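Local coordinates for protein ethylbenzene dehydrogenase alpha-subunit (Aromatoleum aromaticum, PDB 2IVF) that is the molybdenum-containing alpha-subunit of a molybdopterin oxidoreductase, carrying two pterin guanine dinucleotides and an iron-sulfur cluster, at residues P842-S856 and Q912-H924. Sequence-based numbering, arbitrary orientation.
With MGD (2-amino-5,6-dimercapto-7-methyl-3,7,8a,9-tetrahydro-8-oxa-1,3,9,10-tetraaza-anthracen-4-one guanosine dinucleotide), chain M.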
loop_
_atom_site.group_PDB
_atom_site.type_symbol
_atom_site.label_atom_id
_atom_site.label_comp_id
_atom_site.label_asym_id
_atom_site.label_seq_id
_atom_site.Cartn_x
_atom_site.Cartn_y
_atom_site.Cartn_z
ATOM N N PRO A 842 -0.556 -27.831 10.561
ATOM C CA PRO A 842 0.790 -27.429 10.919
ATOM C C PRO A 842 1.211 -25.993 10.662
ATOM O O PRO A 842 2.167 -25.576 11.302
ATOM C CB PRO A 842 1.656 -28.382 10.104
ATOM C CG PRO A 842 0.922 -28.563 8.905
ATOM C CD PRO A 842 -0.561 -28.518 9.269
ATOM N N PHE A 843 0.544 -25.227 9.789
ATOM C CA PHE A 843 0.977 -23.852 9.580
ATOM C C PHE A 843 0.157 -22.942 10.478
ATOM O O PHE A 843 -0.994 -23.230 10.789
ATOM C CB PHE A 843 0.834 -23.369 8.137
ATOM C CG PHE A 843 1.737 -24.073 7.178
ATOM C CD1 PHE A 843 1.390 -25.322 6.702
ATOM C CD2 PHE A 843 2.965 -23.510 6.783
ATOM C CE1 PHE A 843 2.227 -26.001 5.823
ATOM C CE2 PHE A 843 3.802 -24.191 5.905
ATOM C CZ PHE A 843 3.429 -25.415 5.418
ATOM N N LYS A 844 0.783 -21.868 10.908
ATOM C CA LYS A 844 0.094 -20.747 11.547
ATOM C C LYS A 844 0.011 -19.626 10.539
ATOM O O LYS A 844 1.035 -19.144 10.045
ATOM C CB LYS A 844 0.817 -20.315 12.807
ATOM C CG LYS A 844 0.495 -21.175 13.990
ATOM C CD LYS A 844 0.967 -20.463 15.241
ATOM C CE LYS A 844 0.622 -21.227 16.466
ATOM N NZ LYS A 844 1.119 -20.494 17.649
ATOM N N ILE A 845 -1.223 -19.212 10.216
ATOM C CA ILE A 845 -1.419 -18.227 9.188
ATOM C C ILE A 845 -1.485 -16.850 9.825
ATOM O O ILE A 845 -2.238 -16.617 10.776
ATOM C CB ILE A 845 -2.677 -18.558 8.318
ATOM C CG1 ILE A 845 -2.717 -17.671 7.067
ATOM C CG2 ILE A 845 -4.007 -18.488 9.144
ATOM C CD1 ILE A 845 -3.512 -18.366 5.933
ATOM N N THR A 846 -0.708 -15.940 9.269
ATOM C CA THR A 846 -0.749 -14.571 9.669
ATOM C C THR A 846 -1.110 -13.699 8.462
ATOM O O THR A 846 -1.164 -14.170 7.304
ATOM C CB THR A 846 0.588 -14.099 10.309
ATOM O OG1 THR A 846 1.646 -14.109 9.343
ATOM C CG2 THR A 846 0.972 -14.965 11.548
ATOM N N GLY A 847 -1.374 -12.431 8.733
ATOM C CA GLY A 847 -1.722 -11.493 7.691
ATOM C C GLY A 847 -1.107 -10.124 7.851
ATOM O O GLY A 847 -0.094 -9.942 8.515
ATOM N N GLY A 848 -1.769 -9.146 7.251
ATOM C CA GLY A 848 -1.296 -7.768 7.372
ATOM C C GLY A 848 -2.087 -6.966 6.377
ATOM O O GLY A 848 -2.695 -7.508 5.437
ATOM N N HIS A 849 -2.143 -5.677 6.603
ATOM C CA HIS A 849 -2.870 -4.852 5.718
ATOM C C HIS A 849 -2.006 -4.698 4.478
ATOM O O HIS A 849 -0.794 -4.670 4.562
ATOM C CB HIS A 849 -3.185 -3.545 6.429
ATOM C CG HIS A 849 -4.358 -3.684 7.360
ATOM N ND1 HIS A 849 -5.342 -2.731 7.477
ATOM C CD2 HIS A 849 -4.780 -4.749 8.071
ATOM C CE1 HIS A 849 -6.295 -3.178 8.282
ATOM N NE2 HIS A 849 -5.964 -4.395 8.682
ATOM N N PRO A 850 -2.636 -4.674 3.331
ATOM C CA PRO A 850 -1.956 -4.722 2.072
ATOM C C PRO A 850 -1.091 -3.517 1.807
ATOM O O PRO A 850 -1.496 -2.385 2.027
ATOM C CB PRO A 850 -3.066 -4.834 1.052
ATOM C CG PRO A 850 -4.288 -4.411 1.755
ATOM C CD PRO A 850 -4.100 -4.670 3.189
ATOM N N ARG A 851 0.101 -3.779 1.321
ATOM C CA ARG A 851 0.884 -2.713 0.723
ATOM C C ARG A 851 0.113 -2.108 -0.440
ATOM O O ARG A 851 0.110 -0.876 -0.623
ATOM C CB ARG A 851 2.165 -3.252 0.154
ATOM C CG ARG A 851 2.855 -2.229 -0.696
ATOM C CD ARG A 851 4.181 -2.738 -1.208
ATOM N NE ARG A 851 5.212 -2.652 -0.227
ATOM C CZ ARG A 851 6.258 -3.450 -0.147
ATOM N NH1 ARG A 851 6.354 -4.558 -0.877
ATOM N NH2 ARG A 851 7.136 -3.214 0.800
ATOM N N VAL A 852 -0.594 -2.959 -1.183
ATOM C CA VAL A 852 -0.967 -2.618 -2.570
ATOM C C VAL A 852 -2.311 -1.879 -2.685
ATOM O O VAL A 852 -2.760 -1.516 -3.776
ATOM C CB VAL A 852 -0.956 -3.881 -3.450
ATOM C CG1 VAL A 852 0.448 -4.509 -3.442
ATOM C CG2 VAL A 852 -1.995 -4.927 -2.936
ATOM N N SER A 853 -2.944 -1.655 -1.549
ATOM C CA SER A 853 -4.280 -1.068 -1.486
ATOM C C SER A 853 -4.491 -0.553 -0.100
ATOM O O SER A 853 -3.854 -1.046 0.835
ATOM C CB SER A 853 -5.363 -2.090 -1.831
ATOM O OG SER A 853 -6.682 -1.539 -1.739
ATOM N N ILE A 854 -5.391 0.429 0.034
ATOM C CA ILE A 854 -5.940 0.804 1.341
ATOM C C ILE A 854 -7.242 -0.030 1.454
ATOM O O ILE A 854 -8.260 0.205 0.760
ATOM C CB ILE A 854 -6.181 2.314 1.515
ATOM C CG1 ILE A 854 -4.885 3.096 1.253
ATOM C CG2 ILE A 854 -6.692 2.624 2.883
ATOM C CD1 ILE A 854 -3.695 2.758 2.232
ATOM N N HIS A 855 -7.200 -1.053 2.300
ATOM C CA HIS A 855 -8.277 -2.047 2.337
ATOM C C HIS A 855 -8.564 -2.549 0.922
ATOM O O HIS A 855 -7.611 -2.854 0.217
ATOM C CB HIS A 855 -9.473 -1.456 3.070
ATOM C CG HIS A 855 -9.073 -0.941 4.387
ATOM N ND1 HIS A 855 -8.786 -1.775 5.436
ATOM C CD2 HIS A 855 -8.724 0.302 4.779
ATOM C CE1 HIS A 855 -8.358 -1.049 6.453
ATOM N NE2 HIS A 855 -8.308 0.212 6.087
ATOM N N SER A 856 -9.830 -2.588 0.463
ATOM C CA SER A 856 -10.123 -3.078 -0.893
ATOM C C SER A 856 -10.285 -1.955 -1.908
ATOM O O SER A 856 -10.641 -2.207 -3.067
ATOM C CB SER A 856 -11.384 -3.953 -0.908
ATOM O OG SER A 856 -11.317 -4.992 0.063
ATOM N N GLN A 912 8.821 -17.261 8.218
ATOM C CA GLN A 912 9.260 -18.225 9.214
ATOM C C GLN A 912 8.779 -19.610 8.833
ATOM O O GLN A 912 7.616 -19.775 8.377
ATOM C CB GLN A 912 8.737 -17.828 10.591
ATOM C CG GLN A 912 9.239 -18.730 11.670
ATOM C CD GLN A 912 8.871 -18.253 13.068
ATOM O OE1 GLN A 912 8.501 -19.051 13.897
ATOM N NE2 GLN A 912 8.986 -16.954 13.329
ATOM N N PRO A 913 9.622 -20.642 9.011
ATOM C CA PRO A 913 9.080 -21.989 8.818
ATOM C C PRO A 913 7.778 -22.254 9.580
ATOM O O PRO A 913 7.699 -21.972 10.789
ATOM C CB PRO A 913 10.179 -22.897 9.393
ATOM C CG PRO A 913 11.457 -22.139 9.040
ATOM C CD PRO A 913 11.059 -20.688 9.348
ATOM N N LYS A 914 6.803 -22.803 8.866
ATOM C CA LYS A 914 5.467 -23.161 9.401
ATOM C C LYS A 914 4.628 -21.942 9.729
ATOM O O LYS A 914 3.585 -22.049 10.324
ATOM C CB LYS A 914 5.552 -24.118 10.585
ATOM C CG LYS A 914 6.363 -25.416 10.311
ATOM C CD LYS A 914 6.063 -26.081 8.968
ATOM C CE LYS A 914 7.055 -27.273 8.677
ATOM N NZ LYS A 914 8.465 -26.744 8.423
ATOM N N GLN A 915 5.078 -20.795 9.287
ATOM C CA GLN A 915 4.220 -19.616 9.183
ATOM C C GLN A 915 3.792 -19.564 7.711
ATOM O O GLN A 915 4.571 -19.940 6.843
ATOM C CB GLN A 915 5.008 -18.353 9.542
ATOM C CG GLN A 915 4.247 -17.013 9.366
ATOM C CD GLN A 915 5.143 -15.796 9.381
ATOM O OE1 GLN A 915 6.328 -15.911 9.180
ATOM N NE2 GLN A 915 4.556 -14.620 9.598
ATOM N N CYS A 916 2.595 -19.070 7.411
ATOM C CA CYS A 916 2.330 -18.587 6.047
ATOM C C CYS A 916 1.536 -17.306 6.212
ATOM O O CYS A 916 0.914 -17.064 7.259
ATOM C CB CYS A 916 1.560 -19.594 5.202
ATOM S SG CYS A 916 -0.062 -20.075 5.915
ATOM N N ILE A 917 1.586 -16.481 5.182
ATOM C CA ILE A 917 1.081 -15.132 5.260
ATOM C C ILE A 917 0.183 -14.817 4.086
ATOM O O ILE A 917 0.570 -15.042 2.927
ATOM C CB ILE A 917 2.243 -14.139 5.165
ATOM C CG1 ILE A 917 3.322 -14.467 6.217
ATOM C CG2 ILE A 917 1.739 -12.683 5.302
ATOM C CD1 ILE A 917 4.601 -13.611 6.049
ATOM N N VAL A 918 -0.989 -14.254 4.372
ATOM C CA VAL A 918 -1.824 -13.659 3.339
ATOM C C VAL A 918 -2.237 -12.272 3.797
ATOM O O VAL A 918 -2.933 -12.126 4.789
ATOM C CB VAL A 918 -3.105 -14.511 3.063
ATOM C CG1 VAL A 918 -3.944 -13.882 1.944
ATOM C CG2 VAL A 918 -2.761 -15.983 2.759
ATOM N N TYR A 919 -1.710 -11.264 3.116
ATOM C CA TYR A 919 -2.121 -9.872 3.297
ATOM C C TYR A 919 -3.434 -9.806 2.588
ATOM O O TYR A 919 -3.564 -10.425 1.543
ATOM C CB TYR A 919 -1.139 -8.954 2.576
ATOM C CG TYR A 919 0.254 -9.048 3.133
ATOM C CD1 TYR A 919 0.570 -8.439 4.325
ATOM C CD2 TYR A 919 1.264 -9.718 2.440
ATOM C CE1 TYR A 919 1.854 -8.504 4.829
ATOM C CE2 TYR A 919 2.523 -9.813 2.960
ATOM C CZ TYR A 919 2.822 -9.174 4.122
ATOM O OH TYR A 919 4.062 -9.253 4.667
ATOM N N PHE A 920 -4.450 -9.168 3.166
ATOM C CA PHE A 920 -5.793 -9.506 2.699
ATOM C C PHE A 920 -6.126 -9.052 1.307
ATOM O O PHE A 920 -5.503 -8.129 0.761
ATOM C CB PHE A 920 -6.882 -9.120 3.701
ATOM C CG PHE A 920 -7.043 -7.656 3.941
ATOM C CD1 PHE A 920 -7.601 -6.852 2.977
ATOM C CD2 PHE A 920 -6.710 -7.100 5.158
ATOM C CE1 PHE A 920 -7.799 -5.522 3.206
ATOM C CE2 PHE A 920 -6.911 -5.740 5.401
ATOM C CZ PHE A 920 -7.474 -4.974 4.454
ATOM N N TRP A 921 -7.126 -9.718 0.731
ATOM C CA TRP A 921 -7.594 -9.468 -0.621
ATOM C C TRP A 921 -9.114 -9.439 -0.586
ATOM O O TRP A 921 -9.738 -9.985 0.358
ATOM C CB TRP A 921 -7.134 -10.607 -1.547
ATOM C CG TRP A 921 -5.632 -10.710 -1.588
ATOM C CD1 TRP A 921 -4.855 -11.564 -0.871
ATOM C CD2 TRP A 921 -4.740 -9.876 -2.328
ATOM N NE1 TRP A 921 -3.509 -11.365 -1.164
ATOM C CE2 TRP A 921 -3.417 -10.334 -2.064
ATOM C CE3 TRP A 921 -4.927 -8.857 -3.254
ATOM C CZ2 TRP A 921 -2.294 -9.738 -2.623
ATOM C CZ3 TRP A 921 -3.826 -8.273 -3.803
ATOM C CH2 TRP A 921 -2.526 -8.698 -3.490
ATOM N N ASP A 922 -9.731 -8.822 -1.591
ATOM C CA ASP A 922 -11.181 -8.842 -1.635
ATOM C C ASP A 922 -11.609 -10.215 -2.054
ATOM O O ASP A 922 -10.908 -10.873 -2.810
ATOM C CB ASP A 922 -11.703 -7.774 -2.592
ATOM C CG ASP A 922 -13.116 -7.322 -2.272
ATOM O OD1 ASP A 922 -13.851 -7.986 -1.484
ATOM O OD2 ASP A 922 -13.491 -6.300 -2.907
ATOM N N ALA A 923 -12.777 -10.652 -1.586
ATOM C CA ALA A 923 -13.210 -12.044 -1.773
ATOM C C ALA A 923 -13.388 -12.496 -3.225
ATOM O O ALA A 923 -13.092 -13.650 -3.550
ATOM C CB ALA A 923 -14.451 -12.334 -0.980
ATOM N N HIS A 924 -13.839 -11.597 -4.108
ATOM C CA HIS A 924 -14.063 -11.976 -5.506
ATOM C C HIS A 924 -12.773 -11.910 -6.338
ATOM O O HIS A 924 -12.785 -11.999 -7.601
ATOM C CB HIS A 924 -15.235 -11.211 -6.129
ATOM C CG HIS A 924 -15.126 -9.718 -6.074
ATOM N ND1 HIS A 924 -14.126 -9.056 -5.392
ATOM C CD2 HIS A 924 -15.933 -8.759 -6.588
ATOM C CE1 HIS A 924 -14.309 -7.755 -5.516
ATOM N NE2 HIS A 924 -15.394 -7.548 -6.239
HETATM P PB MGD M . -0.591 -5.364 10.362
HETATM O O1B MGD M . -0.567 -4.982 8.924
HETATM O O2B MGD M . -1.611 -6.378 10.734
HETATM O O3B MGD M . -0.747 -4.177 11.388
HETATM O O3A MGD M . -1.324 -2.051 10.107
HETATM P PA MGD M . -0.377 -2.598 11.269
HETATM O O1A MGD M . 0.994 -2.351 10.812
HETATM O O2A MGD M . -0.787 -2.046 12.547
HETATM O "O5'" MGD M . 0.849 -5.934 10.796
HETATM C "C5'" MGD M . 1.445 -6.987 10.025
HETATM C "C4'" MGD M . 2.629 -7.583 10.781
HETATM O "O4'" MGD M . 2.170 -8.284 11.928
HETATM C "C3'" MGD M . 3.113 -8.678 9.860
HETATM O "O3'" MGD M . 4.138 -8.116 9.049
HETATM C "C2'" MGD M . 3.652 -9.730 10.838
HETATM O "O2'" MGD M . 5.082 -9.836 10.699
HETATM C "C1'" MGD M . 3.256 -9.178 12.217
HETATM N N9 MGD M . 2.769 -10.293 13.063
HETATM C C8 MGD M . 1.794 -11.177 12.800
HETATM N N7 MGD M . 1.614 -12.006 13.834
HETATM C C5 MGD M . 2.500 -11.615 14.786
HETATM C C6 MGD M . 2.856 -12.048 16.055
HETATM O O6 MGD M . 2.364 -13.022 16.638
HETATM N N1 MGD M . 3.854 -11.333 16.724
HETATM C C2 MGD M . 4.541 -10.231 16.194
HETATM N N2 MGD M . 5.523 -9.604 16.927
HETATM N N3 MGD M . 4.164 -9.816 14.976
HETATM C C4 MGD M . 3.200 -10.496 14.283
HETATM C C10 MGD M . -2.699 -2.144 10.194
HETATM C C11 MGD M . -3.291 -0.803 9.837
HETATM O O11 MGD M . -2.861 -0.478 8.580
HETATM C C12 MGD M . -4.819 -0.722 9.961
HETATM S S12 MGD M . -5.699 -1.604 11.201
HETATM C C13 MGD M . -5.525 0.066 9.086
HETATM S S13 MGD M . -7.244 0.177 9.245
HETATM C C14 MGD M . -4.830 0.801 7.993
HETATM N N15 MGD M . -5.011 -0.009 6.755
HETATM C C16 MGD M . -4.063 0.020 5.714
HETATM C C17 MGD M . -4.261 -0.593 4.504
HETATM O O17 MGD M . -5.307 -1.243 4.263
HETATM N N18 MGD M . -3.237 -0.499 3.540
HETATM C C19 MGD M . -2.081 0.187 3.753
HETATM N N19 MGD M . -1.165 0.208 2.764
HETATM N N20 MGD M . -1.909 0.741 4.962
HETATM C C21 MGD M . -2.864 0.700 5.904
HETATM N N22 MGD M . -2.660 1.297 7.144
HETATM C C23 MGD M . -3.315 0.855 8.340
HETATM O O HOH W 1 -4.410 -10.087 6.093
#
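Phe920 reaches His849 and Pro850 because its CG sits between the backbone N and the carbonyl carbon (chi1 65°). Its ring edge then points at one face of His849, in an edge-to-face pair with planes at 76°. Phe920 CE2 lies 3.6 Å from His849 CD2. Pro850 covers a face of the same phenyl ring, its CD 3.7 Å from the ring centroid, a CH-pi contact. His855 meets Phe920 rim to rim. Thr846 OG1 also lies between its backbone N and carbonyl carbon (chi1 66°), where it meets the extended side chain of Gln915, whose NE2 donates to it at 3.0 Å, close to the amide plane. Gln915 OE1 accepts from Gln912 N, so both ends of the amide are held.

Strands 843-846 and 915-917 run parallel, joined by four backbone bonds from Lys844 N to Lys914 O through to Val918 N to Thr846 O. On the sheet face of Ile845, Cys916 SG packs 3.8 Å from Ile845 CG1 and obliquely beside the Phe843 ring. Strands 969-975 and 873-877 flank the pair. Past the strands the chains stay side by side, but the regular bonding gives way to a water bridge between Gly848 N and Val918 O. Phe920 N bonds weakly to Gly848 O.

The loop 847-856 grips MGD. His849 N donates to MGD O1B, a phosphate oxygen, at 2.9 Å, and His855 N to MGD O17 at 2.7 Å. The His849 ring lies between MGD C10 and Phe920, and its NE2 is hydrogen-bonded to the second pterin guanine dinucleotide, MD1. This strand pair leading into a pterin-binding loop belongs to the molybdopterin dinucleotide-binding domain, of the double-psi beta-barrel clan.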